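Local coordinates for protein protease (Helicobacter pylori, PDB 5EUF) that probably acts as a zinc-dependent M16-family peptidase that cleaves the cytoplasmic domain of human junctional adhesion molecule A and so weakens the gastric epithelial barrier, at residues H263-A268 with V400-E405; L254-P259 with A332-L337; L58-T63 with G80-S85. All coordinates share one frame; numbering follows the deposited sequence.

Interaction 1 (H263-A268 with V400-E405); sequences HKDQVA and VRVANE
Asp-265 and Arg-401 form a salt bridge between the turn that leads into one helix and the side of another. The Arg-401 NH2 to Asp-265 OD1 distance is 3.3 Å, and the N-H points almost straight at the oxygen (170°). OD1 lies at the edge of the guanidinium, in its plane. The carboxylate and guanidinium planes are modestly tilted against each other, and the two side chains cross at about a right angle. Arg-401 leaves its helix with CG anti to the backbone N (chi1 175°) and then bends at chi3 (72°). The bend brings NH2 round to the aspartate, while NH1 forms a second salt bridge with Asp-398. Asp-265 OD2 is hydrogen-bonded to Tyr-406 OH, so both carboxylate oxygens have a partner. The backbone of Asp-265 is held too: its N donates to His-263 ND1 at 3.0 Å, a capping bond at the turn into the helix.

Beside the ion pair lies an apolar patch. Val-402 CG2 is 3.6 Å from Ala-268 CB. Val-402 CG2 also lies 3.6 Å from Asp-265 OD1, so one branch of the valine touches both residues.

The contact joins helix 266-276 to helix 396-406. Val-402 also packs on Leu-269 and Leu-272, further along helix 266-276. Ala-268 touches Leu-394, in the loop between helices 387-392 and 396-406.

Interaction 2 (L254-P259 with A332-L337); sequences LGYKVP and ALLEKL
Leu-334 meets the side chains of Leu-254 and Tyr-256, which come from a strand facing its helix. The backbones stay well apart. The nearest CA atoms, those of Leu-254 and Leu-334, are 11.3 Å from each other, so side chains alone make the contact.

Along 332-337, Leu-334 is the residue that reaches the strand. With CG anti to the carbonyl carbon (chi1 -62°), its side chain extends toward the strand, CD1 leading. Leu-334 CD1 lies 3.6 Å from Tyr-256 CE1 and 3.7 Å from Tyr-256 OH. The methyl thus sits by the hydroxyl end of the ring and approaches it obliquely. The two side chains come from opposite directions. Leu-254 CD2 touches more loosely, at 4.5 Å from Leu-334 CD1. Leu-334 also packs on Leu-276 and Phe-313. Further on, Lys-336 makes a cation-pi contact with Trp-283, and Leu-337 turns to Leu-272 and Ile-342.

All three touching residues are buried. Strand 251-258 pairs with strands 309-317 and 412-418, and helix 323-338 packs against this sheet through Leu-334. This is helix-on-sheet packing of an alpha+beta domain, as in M16 peptidases, here within the range of the M16 inactive domain.

Interaction 3 (L58-T63 with G80-S85); sequences LNFKST and GVSNAS
Phe-60 carries this contact from the loop side, with Ala-84 and Ser-82 as its partners on the strand. The loop leaves helix 51-58 through a type I beta turn from Leu-58 to Lys-61. Leu-58 opens the turn, and its O accepts the closing bond from Lys-61 N at 3.0 Å. Asn-59 follows and lies against Tyr-93, Thr-112 and Tyr-187.

Phe-60 turns its side chain to the strand. CG is anti to the carbonyl carbon and beside the backbone N (chi1 -60°), which directs the ring across to segment 80-85. The far end of the ring does the touching. Phe-60 CE2 and CZ are each 3.9 Å from Ala-84 CB. The methyl sits at the ring edge, near the ring plane, and not over a face. On another corner of the ring, Phe-60 CE1 is 4.5 Å from Ser-82 OG. That approach is oblique and loose. Phe-60 also meets the ring of Phe-71 edge to face.

Beyond the turn the chain heads away from the strand: Lys-61 NZ forms a salt bridge with Glu-126, and Ser-62 OG is hydrogen-bonded to Glu-122 and Asn-117.

The zinc site is close by. The loop follows directly on the helix that carries the HXXEH motif of M16 peptidases, His-53 to His-57. His-53 and Glu-133 bind zinc here. The side chain of Ala-84 lies about 4 Å from that of Glu-56, probably the proton acceptor. The side chain of Phe-60 lies about 6 Å from that of His-57, probably a zinc ligand.

Strand 81-86 is an outermost strand of its six-stranded sheet within this chain, and strand 91-98 is its neighbour there. Helix 70-77 lies on the same patch, with Ser-82 touching Phe-71, Asp-72 and Val-75. The contact thus joins the loop after helix 51-58 to the sheet margin.

From the N terminus, interaction 3 comes first. It closes a short loop that holds helix 70-77, within the Insulinase range. It is complete before the other two open. Interaction 2 then opens at 254-259, and interaction 1 opens just after it at 263-268, where strand 251-258 leads on to helix 266-276. Interaction 2 closes at 332-337 and interaction 1 at 400-405, so the two cross. They also touch: Ala-403 CB is 3.7 Å from Leu-337 CD2. Together they tie helices 266-276, 323-338 and 396-406 to the five-stranded sheet. Interaction 3 lies on the opposite side of the chain's centre, with its centre about 38 Å from that of interaction 1.

Interaction 1 (H263-A268 with V400-E405)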
# COMPACT_ATOMS: atom_id res chain seq x y z
N HIS B 263 -7.11 21.29 -12.21
CA HIS B 263 -6.01 22.25 -12.19
C HIS B 263 -5.92 23.01 -13.51
O HIS B 263 -6.41 22.54 -14.53
CB HIS B 263 -4.69 21.54 -11.89
CG HIS B 263 -3.61 22.45 -11.39
ND1 HIS B 263 -2.73 23.10 -12.23
CD2 HIS B 263 -3.26 22.81 -10.13
CE1 HIS B 263 -1.89 23.82 -11.51
NE2 HIS B 263 -2.19 23.67 -10.23
N LYS B 264 -5.29 24.18 -13.47
CA LYS B 264 -5.17 25.02 -14.65
C LYS B 264 -4.13 24.49 -15.63
O LYS B 264 -4.25 24.67 -16.85
CB LYS B 264 -4.82 26.46 -14.25
N ASP B 265 -3.11 23.82 -15.10
CA ASP B 265 -2.00 23.35 -15.92
C ASP B 265 -2.35 22.08 -16.68
O ASP B 265 -1.57 21.62 -17.51
CB ASP B 265 -0.77 23.11 -15.05
CG ASP B 265 -0.07 24.40 -14.66
OD1 ASP B 265 -0.12 25.37 -15.46
OD2 ASP B 265 0.53 24.45 -13.57
N GLN B 266 -3.52 21.52 -16.40
CA GLN B 266 -3.95 20.28 -17.05
C GLN B 266 -4.07 20.45 -18.56
O GLN B 266 -3.78 19.52 -19.32
CB GLN B 266 -5.28 19.79 -16.48
CG GLN B 266 -5.19 19.27 -15.05
CD GLN B 266 -4.24 18.10 -14.91
OE1 GLN B 266 -3.95 17.39 -15.88
NE2 GLN B 266 -3.75 17.88 -13.69
N VAL B 267 -4.49 21.63 -19.00
CA VAL B 267 -4.66 21.88 -20.43
C VAL B 267 -3.31 21.86 -21.13
O VAL B 267 -3.17 21.27 -22.21
CB VAL B 267 -5.37 23.22 -20.69
CG1 VAL B 267 -5.58 23.43 -22.18
CG2 VAL B 267 -6.70 23.27 -19.95
N ALA B 268 -2.31 22.49 -20.52
CA ALA B 268 -0.96 22.49 -21.07
C ALA B 268 -0.37 21.09 -21.06
O ALA B 268 0.31 20.69 -22.01
CB ALA B 268 -0.08 23.45 -20.29
N VAL B 400 6.49 25.10 -21.81
CA VAL B 400 7.83 24.97 -21.26
C VAL B 400 7.83 25.21 -19.74
O VAL B 400 8.58 24.55 -19.01
CB VAL B 400 8.82 25.94 -21.94
CG1 VAL B 400 10.22 25.79 -21.35
CG2 VAL B 400 8.85 25.69 -23.44
N ARG B 401 7.00 26.13 -19.28
CA ARG B 401 6.84 26.37 -17.85
C ARG B 401 6.33 25.11 -17.15
O ARG B 401 6.89 24.67 -16.15
CB ARG B 401 5.87 27.52 -17.58
CG ARG B 401 5.55 27.72 -16.10
CD ARG B 401 4.33 28.61 -15.88
NE ARG B 401 3.08 27.93 -16.22
CZ ARG B 401 2.35 28.21 -17.30
NH1 ARG B 401 2.74 29.16 -18.14
NH2 ARG B 401 1.23 27.54 -17.52
N VAL B 402 5.26 24.54 -17.69
CA VAL B 402 4.65 23.33 -17.15
C VAL B 402 5.64 22.17 -17.19
O VAL B 402 5.70 21.36 -16.26
CB VAL B 402 3.37 22.97 -17.91
CG1 VAL B 402 2.83 21.63 -17.45
CG2 VAL B 402 2.32 24.05 -17.72
N ALA B 403 6.42 22.11 -18.27
CA ALA B 403 7.44 21.08 -18.42
C ALA B 403 8.45 21.13 -17.28
O ALA B 403 8.62 20.16 -16.55
CB ALA B 403 8.14 21.23 -19.76
N ASN B 404 9.11 22.28 -17.12
CA ASN B 404 10.11 22.44 -16.07
C ASN B 404 9.52 22.33 -14.66
O ASN B 404 10.23 22.03 -13.70
CB ASN B 404 10.81 23.79 -16.21
CG ASN B 404 11.81 23.80 -17.34
OD1 ASN B 404 13.01 23.64 -17.12
ND2 ASN B 404 11.32 23.99 -18.56
N GLU B 405 8.22 22.57 -14.55
CA GLU B 405 7.55 22.55 -13.25
C GLU B 405 7.41 21.13 -12.71
O GLU B 405 7.64 20.89 -11.52
CB GLU B 405 6.18 23.20 -13.36
CG GLU B 405 5.41 23.25 -12.04
CD GLU B 405 5.95 24.30 -11.09
OE1 GLU B 405 6.73 25.17 -11.53
OE2 GLU B 405 5.59 24.25 -9.89

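Interaction 2 (L254-P259 with A332-L337)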
# COMPACT_ATOMS: atom_id res chain seq x y z
N LEU B 254 8.24 5.80 -17.47
CA LEU B 254 8.74 6.98 -16.79
C LEU B 254 7.60 7.95 -16.52
O LEU B 254 7.03 8.52 -17.45
CB LEU B 254 9.84 7.66 -17.62
CG LEU B 254 10.34 9.02 -17.11
CD1 LEU B 254 10.89 8.92 -15.69
CD2 LEU B 254 11.40 9.59 -18.05
N GLY B 255 7.26 8.13 -15.25
CA GLY B 255 6.15 8.98 -14.88
C GLY B 255 6.54 10.11 -13.96
O GLY B 255 7.40 9.95 -13.08
N TYR B 256 5.91 11.26 -14.15
CA TYR B 256 6.15 12.42 -13.31
C TYR B 256 4.86 12.82 -12.61
O TYR B 256 3.79 12.83 -13.22
CB TYR B 256 6.68 13.59 -14.15
CG TYR B 256 8.08 13.37 -14.68
CD1 TYR B 256 8.30 12.76 -15.91
CD2 TYR B 256 9.19 13.78 -13.95
CE1 TYR B 256 9.58 12.57 -16.40
CE2 TYR B 256 10.48 13.60 -14.43
CZ TYR B 256 10.67 12.99 -15.65
OH TYR B 256 11.95 12.80 -16.12
N LYS B 257 4.96 13.12 -11.31
CA LYS B 257 3.80 13.55 -10.54
C LYS B 257 3.22 14.84 -11.11
O LYS B 257 3.94 15.68 -11.65
CB LYS B 257 4.16 13.74 -9.07
CG LYS B 257 4.29 12.44 -8.30
CD LYS B 257 2.96 11.72 -8.17
CE LYS B 257 3.14 10.34 -7.55
NZ LYS B 257 3.86 10.39 -6.25
N VAL B 258 1.91 14.99 -10.98
CA VAL B 258 1.20 16.06 -11.66
C VAL B 258 -0.04 16.44 -10.84
O VAL B 258 -0.59 15.58 -10.14
CB VAL B 258 0.84 15.63 -13.10
CG1 VAL B 258 -0.64 15.83 -13.42
CG2 VAL B 258 1.73 16.35 -14.11
N PRO B 259 -0.45 17.71 -10.89
CA PRO B 259 -1.59 18.22 -10.10
C PRO B 259 -2.88 17.43 -10.30
O PRO B 259 -2.99 16.63 -11.23
CB PRO B 259 -1.76 19.65 -10.62
CG PRO B 259 -0.42 20.04 -11.10
CD PRO B 259 0.18 18.79 -11.68
N ALA B 332 16.55 12.91 -22.53
CA ALA B 332 17.24 13.83 -23.43
C ALA B 332 16.25 14.71 -24.20
O ALA B 332 16.54 15.87 -24.50
CB ALA B 332 18.13 13.06 -24.39
N LEU B 333 15.09 14.14 -24.51
CA LEU B 333 14.02 14.91 -25.14
C LEU B 333 13.44 15.92 -24.16
O LEU B 333 13.23 17.08 -24.51
CB LEU B 333 12.92 13.98 -25.66
CG LEU B 333 13.25 13.14 -26.89
CD1 LEU B 333 12.04 12.34 -27.34
CD2 LEU B 333 13.75 14.03 -28.02
N LEU B 334 13.18 15.47 -22.94
CA LEU B 334 12.62 16.32 -21.90
C LEU B 334 13.56 17.46 -21.54
O LEU B 334 13.12 18.57 -21.25
CB LEU B 334 12.29 15.50 -20.65
CG LEU B 334 11.24 14.40 -20.83
CD1 LEU B 334 10.84 13.81 -19.49
CD2 LEU B 334 10.03 14.94 -21.58
N GLU B 335 14.86 17.19 -21.55
CA GLU B 335 15.86 18.23 -21.32
C GLU B 335 15.84 19.21 -22.47
O GLU B 335 15.87 20.43 -22.27
CB GLU B 335 17.25 17.63 -21.14
CG GLU B 335 17.42 16.81 -19.86
CD GLU B 335 18.74 16.06 -19.82
OE1 GLU B 335 19.03 15.41 -18.78
OE2 GLU B 335 19.49 16.11 -20.81
N LYS B 336 15.76 18.68 -23.69
CA LYS B 336 15.62 19.49 -24.89
C LYS B 336 14.33 20.31 -24.83
O LYS B 336 14.31 21.49 -25.21
CB LYS B 336 15.63 18.61 -26.14
CG LYS B 336 15.28 19.34 -27.42
CD LYS B 336 14.97 18.38 -28.56
CE LYS B 336 14.46 19.12 -29.79
NZ LYS B 336 13.94 18.20 -30.83
N LEU B 337 13.27 19.69 -24.35
CA LEU B 337 12.00 20.38 -24.14
C LEU B 337 12.12 21.48 -23.10
O LEU B 337 11.72 22.62 -23.35
CB LEU B 337 10.91 19.38 -23.72
CG LEU B 337 9.63 19.98 -23.14
CD1 LEU B 337 8.92 20.83 -24.17
CD2 LEU B 337 8.71 18.89 -22.63

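Interaction 3 (L58-T63 with G80-S85)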
# COMPACT_ATOMS: atom_id res chain seq x y z
N LEU B 58 -20.58 -7.87 -12.28
CA LEU B 58 -21.78 -8.32 -11.58
C LEU B 58 -23.01 -7.48 -11.91
O LEU B 58 -24.14 -7.90 -11.69
CB LEU B 58 -21.54 -8.33 -10.07
CG LEU B 58 -20.50 -9.32 -9.56
CD1 LEU B 58 -20.41 -9.29 -8.04
CD2 LEU B 58 -20.82 -10.72 -10.05
N ASN B 59 -22.78 -6.29 -12.45
CA ASN B 59 -23.87 -5.37 -12.77
C ASN B 59 -24.77 -5.90 -13.88
O ASN B 59 -25.90 -5.44 -14.05
CB ASN B 59 -23.31 -4.00 -13.15
CG ASN B 59 -24.29 -2.87 -12.90
OD1 ASN B 59 -24.55 -2.50 -11.76
ND2 ASN B 59 -24.84 -2.31 -13.98
N PHE B 60 -24.27 -6.88 -14.63
CA PHE B 60 -25.04 -7.47 -15.72
C PHE B 60 -25.55 -8.85 -15.35
O PHE B 60 -25.86 -9.67 -16.22
CB PHE B 60 -24.19 -7.53 -16.99
CG PHE B 60 -23.71 -6.19 -17.46
CD1 PHE B 60 -24.55 -5.37 -18.20
CD2 PHE B 60 -22.45 -5.73 -17.13
CE1 PHE B 60 -24.12 -4.12 -18.63
CE2 PHE B 60 -22.02 -4.49 -17.56
CZ PHE B 60 -22.85 -3.68 -18.30
N LYS B 61 -25.64 -9.11 -14.05
CA LYS B 61 -26.21 -10.35 -13.55
C LYS B 61 -27.68 -10.14 -13.20
O LYS B 61 -28.27 -9.14 -13.60
CB LYS B 61 -25.43 -10.86 -12.34
CG LYS B 61 -23.97 -11.15 -12.63
CD LYS B 61 -23.81 -12.26 -13.67
CE LYS B 61 -22.35 -12.56 -13.95
NZ LYS B 61 -22.17 -13.64 -14.96
N SER B 62 -28.26 -11.08 -12.46
CA SER B 62 -29.70 -11.07 -12.21
C SER B 62 -30.15 -9.92 -11.33
O SER B 62 -29.43 -9.48 -10.43
CB SER B 62 -30.13 -12.39 -11.56
OG SER B 62 -29.62 -12.50 -10.24
N THR B 63 -31.35 -9.43 -11.61
CA THR B 63 -32.00 -8.42 -10.79
C THR B 63 -33.39 -8.92 -10.37
O THR B 63 -33.67 -10.11 -10.44
CB THR B 63 -32.14 -7.08 -11.54
OG1 THR B 63 -33.00 -7.25 -12.66
CG2 THR B 63 -30.78 -6.59 -12.01
N GLY B 80 -29.10 -2.46 -29.98
CA GLY B 80 -28.30 -1.53 -29.21
C GLY B 80 -26.90 -2.05 -28.93
O GLY B 80 -26.56 -3.19 -29.26
N VAL B 81 -26.08 -1.19 -28.34
CA VAL B 81 -24.73 -1.57 -27.92
C VAL B 81 -24.50 -1.10 -26.49
O VAL B 81 -24.67 0.08 -26.19
CB VAL B 81 -23.65 -0.97 -28.83
CG1 VAL B 81 -22.27 -1.34 -28.34
CG2 VAL B 81 -23.86 -1.42 -30.27
N SER B 82 -24.11 -2.02 -25.61
CA SER B 82 -23.87 -1.67 -24.21
C SER B 82 -22.48 -2.08 -23.75
O SER B 82 -22.17 -3.27 -23.67
CB SER B 82 -24.93 -2.30 -23.31
OG SER B 82 -24.64 -3.67 -23.07
N ASN B 83 -21.65 -1.10 -23.43
CA ASN B 83 -20.35 -1.37 -22.84
C ASN B 83 -20.26 -0.79 -21.43
O ASN B 83 -21.15 -0.06 -20.99
CB ASN B 83 -19.23 -0.79 -23.72
CG ASN B 83 -17.87 -1.39 -23.40
OD1 ASN B 83 -17.77 -2.47 -22.81
ND2 ASN B 83 -16.81 -0.68 -23.78
N ALA B 84 -19.20 -1.15 -20.72
CA ALA B 84 -18.95 -0.64 -19.38
C ALA B 84 -17.46 -0.53 -19.13
O ALA B 84 -16.67 -1.24 -19.75
CB ALA B 84 -19.60 -1.55 -18.34
N SER B 85 -17.07 0.37 -18.23
CA SER B 85 -15.67 0.54 -17.89
C SER B 85 -15.51 1.11 -16.49
O SER B 85 -16.25 2.00 -16.08
CB SER B 85 -14.97 1.45 -18.90
OG SER B 85 -15.25 2.81 -18.62